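Local coordinates for protein ferredoxin--NADP reductase, apicoplast (Plasmodium falciparum, PDB 3JQQ) that transfers electrons between ferredoxin and NADP(H) through a bound FAD in the apicoplast, and may serve the last step of isoprenoid precursor synthesis, at residues L224-L229 and I242-S247; K190-Y195 and G209-Y214; K292-L297 and K309-E314. The protein carries 1 engineered substitution. One frame throughout, in Å; residues are numbered along the deposited sequence.

How the contacts relate
All three contacts set a helix against a strand of the same five-stranded parallel sheet in the NADP-binding half of the reductase. Contact 2 is the fully buried one, with helix 183-192 laid on the inner strand 211-217. Contact 1 is partly buried and takes helix 226-235 to the edge strand 240-246; its His243 N lies 2.7 Å from Ile213 O of contact 2, a probable hydrogen bond between neighbouring strands. Contact 3 is a surface contact at the opposite edge, on strand 311-315. Each interface is apolar across its segments, yet the strand ends of contacts 1 and 3 carry polar residues to nucleotide and flavin, whereas contact 2 stays away from ligands.

Contact 1 of 3, residues L224-L229 and I242-S247. With A2P (adenosine-2'-5'-diphosphate), chain J.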
loop_
_atom_site.group_PDB
_atom_site.type_symbol
_atom_site.label_atom_id
_atom_site.label_comp_id
_atom_site.label_asym_id
_atom_site.label_seq_id
_atom_site.Cartn_x
_atom_site.Cartn_y
_atom_site.Cartn_z
ATOM N N LEU B 224 -13.836 11.695 -0.799
ATOM C CA LEU B 224 -13.525 12.330 0.467
ATOM C C LEU B 224 -13.622 13.845 0.318
ATOM O O LEU B 224 -13.171 14.407 -0.679
ATOM C CB LEU B 224 -12.134 11.906 0.938
ATOM C CG LEU B 224 -11.980 10.382 1.007
ATOM C CD1 LEU B 224 -10.580 9.979 1.442
ATOM C CD2 LEU B 224 -13.030 9.781 1.930
ATOM N N TYR B 225 -14.224 14.498 1.303
ATOM C CA TYR B 225 -14.388 15.953 1.292
ATOM C C TYR B 225 -15.237 16.432 0.107
ATOM O O TYR B 225 -14.958 17.463 -0.503
ATOM C CB TYR B 225 -13.033 16.657 1.338
ATOM C CG TYR B 225 -12.270 16.395 2.624
ATOM C CD1 TYR B 225 -12.696 16.930 3.828
ATOM C CD2 TYR B 225 -11.123 15.607 2.630
ATOM C CE1 TYR B 225 -12.009 16.689 5.006
ATOM C CE2 TYR B 225 -10.431 15.362 3.804
ATOM C CZ TYR B 225 -10.882 15.906 4.989
ATOM O OH TYR B 225 -10.203 15.665 6.161
ATOM N N LEU B 226 -16.285 15.670 -0.188
ATOM C CA LEU B 226 -17.240 15.981 -1.250
ATOM C C LEU B 226 -17.960 17.309 -1.004
ATOM O O LEU B 226 -18.279 18.035 -1.948
ATOM C CB LEU B 226 -18.255 14.839 -1.371
ATOM C CG LEU B 226 -19.006 14.594 -2.688
ATOM C CD1 LEU B 226 -20.455 15.049 -2.609
ATOM C CD2 LEU B 226 -18.285 15.223 -3.884
ATOM N N ASN B 227 -18.217 17.620 0.265
ATOM C CA ASN B 227 -18.857 18.882 0.637
ATOM C C ASN B 227 -18.048 20.076 0.156
ATOM O O ASN B 227 -18.555 20.947 -0.554
ATOM C CB ASN B 227 -19.021 18.983 2.156
ATOM C CG ASN B 227 -20.085 18.055 2.694
ATOM O OD1 ASN B 227 -20.857 17.470 1.939
ATOM N ND2 ASN B 227 -20.136 17.920 4.013
ATOM N N GLU B 228 -16.786 20.112 0.572
ATOM C CA GLU B 228 -15.872 21.174 0.184
ATOM C C GLU B 228 -15.680 21.207 -1.329
ATOM O O GLU B 228 -15.778 22.264 -1.951
ATOM C CB GLU B 228 -14.519 20.993 0.875
ATOM C CG GLU B 228 -14.548 21.207 2.381
ATOM C CD GLU B 228 -15.094 20.012 3.139
ATOM O OE1 GLU B 228 -15.160 20.086 4.385
ATOM O OE2 GLU B 228 -15.455 19.003 2.494
ATOM N N LEU B 229 -15.405 20.045 -1.915
ATOM C CA LEU B 229 -15.162 19.957 -3.348
ATOM C C LEU B 229 -16.340 20.482 -4.156
ATOM O O LEU B 229 -16.158 21.185 -5.152
ATOM C CB LEU B 229 -14.826 18.518 -3.762
ATOM C CG LEU B 229 -13.443 17.977 -3.383
ATOM C CD1 LEU B 229 -13.343 16.482 -3.677
ATOM C CD2 LEU B 229 -12.337 18.742 -4.100
ATOM N N ILE B 242 -13.145 19.528 -11.805
ATOM C CA ILE B 242 -12.875 18.246 -11.159
ATOM C C ILE B 242 -13.281 17.057 -12.019
ATOM O O ILE B 242 -14.440 16.935 -12.412
ATOM C CB ILE B 242 -13.617 18.122 -9.817
ATOM C CG1 ILE B 242 -13.244 19.275 -8.882
ATOM C CG2 ILE B 242 -13.325 16.775 -9.170
ATOM C CD1 ILE B 242 -14.135 19.375 -7.656
ATOM N N HIS B 243 -12.327 16.175 -12.294
ATOM C CA HIS B 243 -12.611 14.941 -13.016
ATOM C C HIS B 243 -12.528 13.737 -12.076
ATOM O O HIS B 243 -11.472 13.451 -11.510
ATOM C CB HIS B 243 -11.646 14.767 -14.194
ATOM C CG HIS B 243 -11.714 15.874 -15.202
ATOM N ND1 HIS B 243 -12.830 16.105 -15.979
ATOM C CD2 HIS B 243 -10.801 16.805 -15.570
ATOM C CE1 HIS B 243 -12.606 17.135 -16.782
ATOM N NE2 HIS B 243 -11.381 17.578 -16.547
ATOM N N TYR B 244 -13.649 13.038 -11.912
ATOM C CA TYR B 244 -13.716 11.867 -11.041
ATOM C C TYR B 244 -13.563 10.570 -11.830
ATOM O O TYR B 244 -14.224 10.372 -12.849
ATOM C CB TYR B 244 -15.046 11.829 -10.283
ATOM C CG TYR B 244 -15.239 12.940 -9.280
ATOM C CD1 TYR B 244 -16.218 13.909 -9.470
ATOM C CD2 TYR B 244 -14.455 13.017 -8.138
ATOM C CE1 TYR B 244 -16.406 14.925 -8.552
ATOM C CE2 TYR B 244 -14.631 14.028 -7.217
ATOM C CZ TYR B 244 -15.610 14.979 -7.427
ATOM O OH TYR B 244 -15.788 15.988 -6.510
ATOM N N VAL B 245 -12.700 9.684 -11.346
ATOM C CA VAL B 245 -12.513 8.383 -11.975
ATOM C C VAL B 245 -12.886 7.277 -10.995
ATOM O O VAL B 245 -12.148 7.003 -10.047
ATOM C CB VAL B 245 -11.059 8.181 -12.433
ATOM C CG1 VAL B 245 -10.942 6.923 -13.280
ATOM C CG2 VAL B 245 -10.571 9.398 -13.202
ATOM N N PHE B 246 -14.033 6.647 -11.226
ATOM C CA PHE B 246 -14.546 5.643 -10.302
ATOM C C PHE B 246 -14.112 4.231 -10.697
ATOM O O PHE B 246 -14.332 3.795 -11.826
ATOM C CB PHE B 246 -16.073 5.733 -10.200
ATOM C CG PHE B 246 -16.580 7.098 -9.806
ATOM C CD1 PHE B 246 -16.170 7.691 -8.621
ATOM C CD2 PHE B 246 -17.475 7.781 -10.613
ATOM C CE1 PHE B 246 -16.635 8.944 -8.258
ATOM C CE2 PHE B 246 -17.945 9.032 -10.254
ATOM C CZ PHE B 246 -17.524 9.613 -9.076
ATOM N N SER B 247 -13.500 3.514 -9.760
ATOM C CA SER B 247 -12.981 2.184 -10.064
ATOM C C SER B 247 -14.064 1.105 -10.129
ATOM O O SER B 247 -13.831 0.035 -10.689
ATOM C CB SER B 247 -11.858 1.785 -9.095
ATOM O OG SER B 247 -12.288 1.808 -7.745
HETATM P P1 A2P J . -9.683 -0.234 -6.631
HETATM O O1P A2P J . -9.362 -1.038 -7.867
HETATM O O2P A2P J . -8.783 -0.532 -5.456
HETATM O O3P A2P J . -11.154 -0.175 -6.298
HETATM P P2 A2P J . -7.735 3.196 -1.754
HETATM O O4P A2P J . -7.080 4.490 -1.333
HETATM O O5P A2P J . -6.860 1.972 -1.606
HETATM O O6P A2P J . -9.148 3.029 -1.249
HETATM O "O5'" A2P J . -7.909 3.353 -3.347
HETATM C "C5'" A2P J . -8.273 4.613 -3.906
HETATM C "C4'" A2P J . -8.619 4.431 -5.378
HETATM O "O4'" A2P J . -7.427 4.179 -6.130
HETATM C "C3'" A2P J . -9.534 3.234 -5.591
HETATM O "O3'" A2P J . -10.528 3.592 -6.557
HETATM C "C2'" A2P J . -8.635 2.164 -6.176
HETATM O "O2'" A2P J . -9.333 1.281 -7.049
HETATM C "C1'" A2P J . -7.681 3.044 -6.963
HETATM N N9 A2P J . -6.475 2.304 -7.414
HETATM C C8 A2P J . -6.135 1.044 -7.079
HETATM N N7 A2P J . -4.982 0.672 -7.693
HETATM C C5 A2P J . -4.576 1.713 -8.449
HETATM C C6 A2P J . -3.440 2.003 -9.357
HETATM N N6 A2P J . -2.476 1.082 -9.589
HETATM N N1 A2P J . -3.394 3.219 -9.947
HETATM C C2 A2P J . -4.340 4.149 -9.727
HETATM N N3 A2P J . -5.395 3.954 -8.918
HETATM C C4 A2P J . -5.566 2.780 -8.265
#
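Leu229, in the first turn of helix 226-235, and Ile242, in the edge strand 240-246, form the closest CA pair of the two segments, with 8.3 Å between Leu229 CA and Ile242 CA. The space is bridged by side chains: Leu229 CD2 slants across Ile242 CD1 at 4.0 Å, and the same isoleucine methyl also reaches the helix backbone, 3.7 Å from Leu229 O. Tyr244, two residues further along the strand, brings its phenol OH up against two leucines. Its OH is 3.7 Å from Leu226 CD2, which approaches obliquely, and 3.8 Å from Leu229 CD1, which sits at the ring edge near the ring plane. Leu226 starts off to one side of the interface, but with CG trans to N (chi1 -156°) its branch comes round to the phenol. One face of the Tyr244 ring is covered by Ile242 CG2, 3.4 Å above the plane and shifted toward the rim, so alternate strand residues pack on each other as well as on the helix.

These elements close the beta-alpha-beta unit of strand 211-217, helix 226-235 and strand 240-246, and Ile186 of helix 183-192 adds to the cover on Leu229. Just past the strand, Ser247 OG accepts a hydrogen bond from O3' of adenosine-2'-5'-diphosphate at 2.8 Å and lies 2.7 Å from O3P of its 2'-phosphate. Dispersion thus seats the strand on the helix, while the serine just beyond lies against both the ribose and the 2'-phosphate, the group that sets NADP(H) apart from NAD(H), consistent with a part in recognising it.

Contact 2 of 3, residues K190-Y195 and G209-Y214; sequences KKLFAY and GYITIY
Ile211 sets a single methyl, CD1, against the last residue of helix 183-192 and the residue that follows it. Ile211 CD1 meets Leu192 CD1 at 3.9 Å, the two side chains slanting past one another, and it touches the Phe193 ring obliquely, 4.0 Å from Phe193 CZ. Leucine and isoleucine both leave the backbone toward the opposing segment. Phe193 does not: its first bond runs along the interface, and the length of the ring is what brings CZ to the methyl, from the direction opposite to that of the isoleucine.

Behind this first shell, the helix end is fixed by a Schellman motif. Tyr195 N bonds to Lys190 O at 3.0 Å, the inner bond from Ala194 N to Lys191 O is weak at 3.5 Å, and Ala194 takes the left-handed backbone conformation (phi 58°). Phe193, where the helical backbone ends, is stacked on Tyr236. On the strand side, Ile211 is held by backbone bonds to Asn239 and Asn241, and its side chain rests on Phe173 and Phe175 of the adjacent strand.

Strand 173-178, helix 183-192 and strand 211-217 form a beta-alpha-beta unit of the nucleotide-binding domain. With no hydrogen bond between them, the two segments meet through van der Waals contact alone; the polar backbone bonds on each side probably fix where the three side chains start from.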
loop_
_atom_site.group_PDB
_atom_site.type_symbol
_atom_site.label_atom_id
_atom_site.label_comp_id
_atom_site.label_asym_id
_atom_site.label_seq_id
_atom_site.Cartn_x
_atom_site.Cartn_y
_atom_site.Cartn_z
ATOM N N LYS B 190 -8.283 25.298 0.650
ATOM C CA LYS B 190 -8.723 26.099 1.782
ATOM C C LYS B 190 -7.860 27.347 1.936
ATOM O O LYS B 190 -8.360 28.407 2.310
ATOM C CB LYS B 190 -8.727 25.269 3.070
ATOM C CG LYS B 190 -9.879 24.275 3.150
ATOM C CD LYS B 190 -9.730 23.341 4.343
ATOM C CE LYS B 190 -10.929 22.414 4.475
ATOM N NZ LYS B 190 -10.733 21.424 5.565
ATOM N N LYS B 191 -6.568 27.228 1.640
ATOM C CA LYS B 191 -5.691 28.395 1.681
ATOM C C LYS B 191 -5.949 29.333 0.504
ATOM O O LYS B 191 -6.090 30.541 0.682
ATOM C CB LYS B 191 -4.215 27.994 1.703
ATOM C CG LYS B 191 -3.272 29.185 1.568
ATOM C CD LYS B 191 -1.814 28.761 1.511
ATOM C CE LYS B 191 -0.914 29.935 1.141
ATOM N NZ LYS B 191 -1.003 31.053 2.125
ATOM N N LEU B 192 -6.012 28.767 -0.698
ATOM C CA LEU B 192 -6.144 29.561 -1.917
ATOM C C LEU B 192 -7.478 30.302 -2.000
ATOM O O LEU B 192 -7.521 31.479 -2.359
ATOM C CB LEU B 192 -5.955 28.678 -3.156
ATOM C CG LEU B 192 -4.625 27.929 -3.296
ATOM C CD1 LEU B 192 -4.743 26.806 -4.320
ATOM C CD2 LEU B 192 -3.495 28.875 -3.669
ATOM N N PHE B 193 -8.563 29.611 -1.669
ATOM C CA PHE B 193 -9.901 30.188 -1.793
ATOM C C PHE B 193 -10.414 30.790 -0.484
ATOM O O PHE B 193 -11.589 31.139 -0.374
ATOM C CB PHE B 193 -10.892 29.148 -2.320
ATOM C CG PHE B 193 -10.618 28.707 -3.733
ATOM C CD1 PHE B 193 -10.559 29.631 -4.763
ATOM C CD2 PHE B 193 -10.436 27.365 -4.031
ATOM C CE1 PHE B 193 -10.311 29.226 -6.063
ATOM C CE2 PHE B 193 -10.191 26.954 -5.327
ATOM C CZ PHE B 193 -10.129 27.884 -6.345
ATOM N N ALA B 194 -9.531 30.901 0.502
ATOM C CA ALA B 194 -9.864 31.522 1.788
ATOM C C ALA B 194 -11.033 30.850 2.514
ATOM O O ALA B 194 -11.821 31.516 3.187
ATOM C CB ALA B 194 -10.140 33.010 1.602
ATOM N N TYR B 195 -11.126 29.528 2.389
ATOM C CA TYR B 195 -12.219 28.762 2.973
ATOM C C TYR B 195 -12.475 29.069 4.444
ATOM O O TYR B 195 -11.556 29.068 5.261
ATOM C CB TYR B 195 -11.984 27.260 2.817
ATOM C CG TYR B 195 -13.186 26.418 3.161
ATOM C CD1 TYR B 195 -14.143 26.125 2.200
ATOM C CD2 TYR B 195 -13.375 25.921 4.448
ATOM C CE1 TYR B 195 -15.252 25.362 2.501
ATOM C CE2 TYR B 195 -14.487 25.151 4.762
ATOM C CZ TYR B 195 -15.422 24.876 3.781
ATOM O OH TYR B 195 -16.532 24.107 4.069
ATOM N N GLY B 209 -6.278 31.799 -10.296
ATOM C CA GLY B 209 -5.644 30.845 -11.203
ATOM C C GLY B 209 -6.603 29.722 -11.556
ATOM O O GLY B 209 -7.748 29.717 -11.105
ATOM N N TYR B 210 -6.148 28.770 -12.364
ATOM C CA TYR B 210 -6.997 27.644 -12.746
ATOM C C TYR B 210 -6.472 26.325 -12.193
ATOM O O TYR B 210 -5.297 25.994 -12.350
ATOM C CB TYR B 210 -7.153 27.558 -14.266
ATOM C CG TYR B 210 -8.391 26.798 -14.697
ATOM C CD1 TYR B 210 -9.652 27.201 -14.279
ATOM C CD2 TYR B 210 -8.301 25.686 -15.526
ATOM C CE1 TYR B 210 -10.788 26.515 -14.664
ATOM C CE2 TYR B 210 -9.434 24.989 -15.920
ATOM C CZ TYR B 210 -10.674 25.413 -15.485
ATOM O OH TYR B 210 -11.810 24.731 -15.874
ATOM N N ILE B 211 -7.359 25.577 -11.546
ATOM C CA ILE B 211 -6.997 24.297 -10.936
ATOM C C ILE B 211 -7.760 23.146 -11.581
ATOM O O ILE B 211 -8.985 23.184 -11.691
ATOM C CB ILE B 211 -7.276 24.310 -9.421
ATOM C CG1 ILE B 211 -6.465 25.424 -8.742
ATOM C CG2 ILE B 211 -6.964 22.951 -8.806
ATOM C CD1 ILE B 211 -6.926 25.742 -7.335
ATOM N N THR B 212 -7.027 22.127 -12.015
ATOM C CA THR B 212 -7.639 20.938 -12.590
ATOM C C THR B 212 -7.375 19.742 -11.688
ATOM O O THR B 212 -6.226 19.413 -11.397
ATOM C CB THR B 212 -7.095 20.636 -13.997
ATOM O OG1 THR B 212 -7.087 21.838 -14.778
ATOM C CG2 THR B 212 -7.958 19.589 -14.687
ATOM N N ILE B 213 -8.446 19.093 -11.248
ATOM C CA ILE B 213 -8.325 17.998 -10.302
ATOM C C ILE B 213 -8.725 16.667 -10.920
ATOM O O ILE B 213 -9.809 16.531 -11.487
ATOM C CB ILE B 213 -9.169 18.257 -9.043
ATOM C CG1 ILE B 213 -8.866 19.651 -8.489
ATOM C CG2 ILE B 213 -8.908 17.185 -7.995
ATOM C CD1 ILE B 213 -9.336 19.861 -7.072
ATOM N N TYR B 214 -7.831 15.691 -10.814
ATOM C CA TYR B 214 -8.110 14.332 -11.250
ATOM C C TYR B 214 -8.120 13.442 -10.016
ATOM O O TYR B 214 -7.093 13.265 -9.360
ATOM C CB TYR B 214 -7.052 13.856 -12.244
ATOM C CG TYR B 214 -6.958 14.698 -13.498
ATOM C CD1 TYR B 214 -5.940 15.629 -13.658
ATOM C CD2 TYR B 214 -7.885 14.558 -14.522
ATOM C CE1 TYR B 214 -5.848 16.397 -14.805
ATOM C CE2 TYR B 214 -7.801 15.322 -15.671
ATOM C CZ TYR B 214 -6.782 16.239 -15.807
ATOM O OH TYR B 214 -6.696 16.999 -16.950
#

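Contact 3 of 3, residues K292-L297 and K309-E314; sequences KVMDIL and KRVHVE. With FAD (flavin-adenine dinucleotide), chain I.
Met294 bends early, with CG beside the backbone N (chi1 -71°) and chi2 at -59°, and these two torsions carry its SD from the flank of helix 289-298 toward strand 311-315. Val311 answers with CG1, which its first torsion (174°) places trans to N, and the two side chains meet tip to tip, Met294 SD standing 4.2 Å from Val311 CG1. The other valine branch serves the next turn of the helix: Val311 CG2 lies 4.5 Å from Leu297 CD1, a loose approach. One branched residue therefore spans both helix residues.

In the fold, this is the last helix-strand pair of the five-stranded parallel sheet of the NADP-binding domain, with strand 311-315 along one edge next to strand 280-285. Leu297 also packs on Leu281 of strand 280-285, as does Val293 on the same helix, while His312 is stacked on Tyr282 and hydrogen-bonded through NE2 to Glu280 OE1. On the helix, Lys292 forms a salt bridge with Asp261 and donates a hydrogen bond to Thr255 O of the second subunit, so this helix also meets the second subunit of the assembly.

Farther along the strand, Glu314 faces the flavin. Its chain, extended beyond CG, brings the carboxylate to the methyl C7M of FAD, with Glu314 CD 3.8 Å from C7M and the oxygens nearly equidistant, OE1 at 4.0 Å and OE2 at 3.9 Å from that methyl. Phe160 and Cys284 touch the same glutamate, and two residues on, the chain terminates at Tyr316, itself an FAD-binding residue.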
loop_
_atom_site.group_PDB
_atom_site.type_symbol
_atom_site.label_atom_id
_atom_site.label_comp_id
_atom_site.label_asym_id
_atom_site.label_seq_id
_atom_site.Cartn_x
_atom_site.Cartn_y
_atom_site.Cartn_z
ATOM N N LYS B 292 2.838 6.547 -15.872
ATOM C CA LYS B 292 1.945 6.801 -16.996
ATOM C C LYS B 292 1.835 8.300 -17.271
ATOM O O LYS B 292 1.899 8.735 -18.420
ATOM C CB LYS B 292 0.564 6.200 -16.725
ATOM C CG LYS B 292 -0.179 5.755 -17.974
ATOM C CD LYS B 292 -1.172 4.653 -17.648
ATOM C CE LYS B 292 -1.542 3.853 -18.887
ATOM N NZ LYS B 292 -2.349 2.645 -18.548
ATOM N N VAL B 293 1.680 9.087 -16.210
ATOM C CA VAL B 293 1.567 10.535 -16.344
ATOM C C VAL B 293 2.882 11.161 -16.799
ATOM O O VAL B 293 2.893 12.052 -17.649
ATOM C CB VAL B 293 1.123 11.198 -15.023
ATOM C CG1 VAL B 293 1.304 12.707 -15.096
ATOM C CG2 VAL B 293 -0.322 10.841 -14.706
ATOM N N MET B 294 3.973 10.700 -16.226
ATOM C CA MET B 294 5.290 11.220 -16.529
ATOM C C MET B 294 5.698 11.013 -17.963
ATOM O O MET B 294 6.278 11.869 -18.537
ATOM C CB MET B 294 6.330 10.629 -15.596
ATOM C CG MET B 294 6.201 11.143 -14.198
ATOM S SD MET B 294 6.367 12.910 -14.109
ATOM C CE MET B 294 8.080 13.078 -13.694
ATOM N N ASP B 295 5.349 9.873 -18.518
ATOM C CA ASP B 295 5.695 9.523 -19.865
ATOM C C ASP B 295 5.125 10.449 -20.890
ATOM O O ASP B 295 5.779 10.825 -21.810
ATOM C CB ASP B 295 5.281 8.095 -20.159
ATOM C CG ASP B 295 6.409 7.133 -19.952
ATOM O OD1 ASP B 295 7.441 7.309 -20.628
ATOM O OD2 ASP B 295 6.287 6.199 -19.115
ATOM N N ILE B 296 3.897 10.839 -20.720
ATOM C CA ILE B 296 3.256 11.763 -21.644
ATOM C C ILE B 296 4.003 13.089 -21.615
ATOM O O ILE B 296 4.242 13.705 -22.653
ATOM C CB ILE B 296 1.781 12.002 -21.274
ATOM C CG1 ILE B 296 1.017 10.677 -21.242
ATOM C CG2 ILE B 296 1.137 12.970 -22.255
ATOM C CD1 ILE B 296 -0.446 10.824 -20.885
ATOM N N LEU B 297 4.379 13.516 -20.414
ATOM C CA LEU B 297 5.154 14.736 -20.236
ATOM C C LEU B 297 6.526 14.598 -20.888
ATOM O O LEU B 297 7.030 15.535 -21.506
ATOM C CB LEU B 297 5.307 15.063 -18.750
ATOM C CG LEU B 297 4.012 15.289 -17.968
ATOM C CD1 LEU B 297 4.307 15.524 -16.495
ATOM C CD2 LEU B 297 3.226 16.453 -18.554
ATOM N N LYS B 309 10.971 20.937 -11.714
ATOM C CA LYS B 309 10.762 21.779 -10.541
ATOM C C LYS B 309 9.267 21.936 -10.312
ATOM O O LYS B 309 8.818 22.232 -9.204
ATOM C CB LYS B 309 11.390 23.165 -10.737
ATOM C CG LYS B 309 10.513 24.147 -11.522
ATOM C CD LYS B 309 11.044 25.579 -11.462
ATOM C CE LYS B 309 10.813 26.212 -10.096
ATOM N NZ LYS B 309 11.334 27.610 -10.034
ATOM N N ARG B 310 8.504 21.723 -11.379
ATOM C CA ARG B 310 7.068 21.960 -11.373
ATOM C C ARG B 310 6.263 20.720 -10.996
ATOM O O ARG B 310 5.061 20.803 -10.753
ATOM C CB ARG B 310 6.613 22.474 -12.742
ATOM C CG ARG B 310 7.167 23.842 -13.113
ATOM C CD ARG B 310 6.330 24.489 -14.208
ATOM N NE ARG B 310 6.708 24.033 -15.543
ATOM C CZ ARG B 310 5.853 23.891 -16.551
ATOM N NH1 ARG B 310 4.562 24.149 -16.371
ATOM N NH2 ARG B 310 6.287 23.479 -17.736
ATOM N N VAL B 311 6.929 19.571 -10.951
ATOM C CA VAL B 311 6.259 18.311 -10.649
ATOM C C VAL B 311 6.496 17.879 -9.203
ATOM O O VAL B 311 7.623 17.917 -8.710
ATOM C CB VAL B 311 6.708 17.189 -11.608
ATOM C CG1 VAL B 311 6.106 15.858 -11.189
ATOM C CG2 VAL B 311 6.320 17.530 -13.038
ATOM N N HIS B 312 5.422 17.476 -8.529
ATOM C CA HIS B 312 5.492 17.048 -7.136
ATOM C C HIS B 312 4.803 15.703 -6.961
ATOM O O HIS B 312 3.701 15.494 -7.466
ATOM C CB HIS B 312 4.819 18.072 -6.224
ATOM C CG HIS B 312 5.369 19.458 -6.356
ATOM N ND1 HIS B 312 6.300 19.975 -5.481
ATOM C CD2 HIS B 312 5.108 20.439 -7.252
ATOM C CE1 HIS B 312 6.594 21.213 -5.836
ATOM N NE2 HIS B 312 5.884 21.519 -6.908
ATOM N N VAL B 313 5.447 14.796 -6.236
ATOM C CA VAL B 313 4.888 13.469 -6.024
ATOM C C VAL B 313 5.027 13.016 -4.573
ATOM O O VAL B 313 6.098 13.124 -3.978
ATOM C CB VAL B 313 5.545 12.424 -6.953
ATOM C CG1 VAL B 313 7.028 12.305 -6.650
ATOM C CG2 VAL B 313 4.857 11.072 -6.811
ATOM N N GLU B 314 3.930 12.519 -4.011
ATOM C CA GLU B 314 3.944 11.922 -2.683
ATOM C C GLU B 314 3.102 10.650 -2.729
ATOM O O GLU B 314 1.872 10.710 -2.776
ATOM C CB GLU B 314 3.390 12.898 -1.643
ATOM C CG GLU B 314 3.990 12.735 -0.249
ATOM C CD GLU B 314 3.238 13.524 0.808
ATOM O OE1 GLU B 314 1.995 13.486 0.800
ATOM O OE2 GLU B 314 3.894 14.177 1.648
HETATM P PA FAD I . -0.595 -1.246 9.803
HETATM O O1A FAD I . 0.706 -0.481 9.768
HETATM O O2A FAD I . -0.808 -1.887 11.154
HETATM O O5B FAD I . -0.634 -2.337 8.613
HETATM C C5B FAD I . -0.600 -1.929 7.262
HETATM C C4B FAD I . -1.617 -2.711 6.436
HETATM O O4B FAD I . -1.431 -4.106 6.601
HETATM C C3B FAD I . -3.037 -2.403 6.872
HETATM O O3B FAD I . -3.861 -2.399 5.731
HETATM C C2B FAD I . -3.410 -3.575 7.756
HETATM O O2B FAD I . -4.783 -3.874 7.649
HETATM C C1B FAD I . -2.554 -4.710 7.221
HETATM N N9A FAD I . -2.098 -5.619 8.288
HETATM C C8A FAD I . -1.438 -5.281 9.440
HETATM N N7A FAD I . -1.192 -6.415 10.142
HETATM C C5A FAD I . -1.681 -7.466 9.450
HETATM C C6A FAD I . -1.698 -8.832 9.708
HETATM N N6A FAD I . -1.236 -9.304 10.864
HETATM N N1A FAD I . -2.284 -9.683 8.794
HETATM C C2A FAD I . -2.844 -9.177 7.640
HETATM N N3A FAD I . -2.824 -7.820 7.394
HETATM C C4A FAD I . -2.251 -6.979 8.285
HETATM N N1 FAD I . -3.304 7.264 5.466
HETATM C C2 FAD I . -4.544 7.832 5.650
HETATM O O2 FAD I . -5.487 7.118 5.994
HETATM N N3 FAD I . -4.725 9.187 5.449
HETATM C C4 FAD I . -3.666 9.979 5.060
HETATM O O4 FAD I . -3.829 11.184 4.880
HETATM C C4X FAD I . -2.414 9.407 4.873
HETATM N N5 FAD I . -1.351 10.195 4.485
HETATM C C5X FAD I . -0.114 9.615 4.303
HETATM C C6 FAD I . 0.957 10.412 3.911
HETATM C C7 FAD I . 2.209 9.845 3.725
HETATM C C7M FAD I . 3.363 10.709 3.301
HETATM C C8 FAD I . 2.384 8.477 3.934
HETATM C C8M FAD I . 3.731 7.839 3.735
HETATM C C9 FAD I . 1.312 7.684 4.324
HETATM C C9A FAD I . 0.059 8.244 4.510
HETATM N N10 FAD I . -1.003 7.448 4.908
HETATM C C10 FAD I . -2.238 8.041 5.079
HETATM C "C1'" FAD I . -0.805 5.999 5.313
HETATM C "C2'" FAD I . -0.834 5.816 6.836
HETATM O "O2'" FAD I . 0.301 6.431 7.393
HETATM C "C3'" FAD I . -0.819 4.364 7.338
HETATM O "O3'" FAD I . 0.094 3.585 6.597
HETATM C "C4'" FAD I . -2.192 3.693 7.343
HETATM O "O4'" FAD I . -3.021 4.358 8.269
HETATM C "C5'" FAD I . -2.073 2.233 7.771
HETATM O "O5'" FAD I . -1.541 2.219 9.074
HETATM P P FAD I . -2.014 1.141 10.172
HETATM O O1P FAD I . -1.106 1.220 11.377
HETATM O O2P FAD I . -3.460 1.342 10.567
HETATM O O3P FAD I . -1.823 -0.274 9.432
#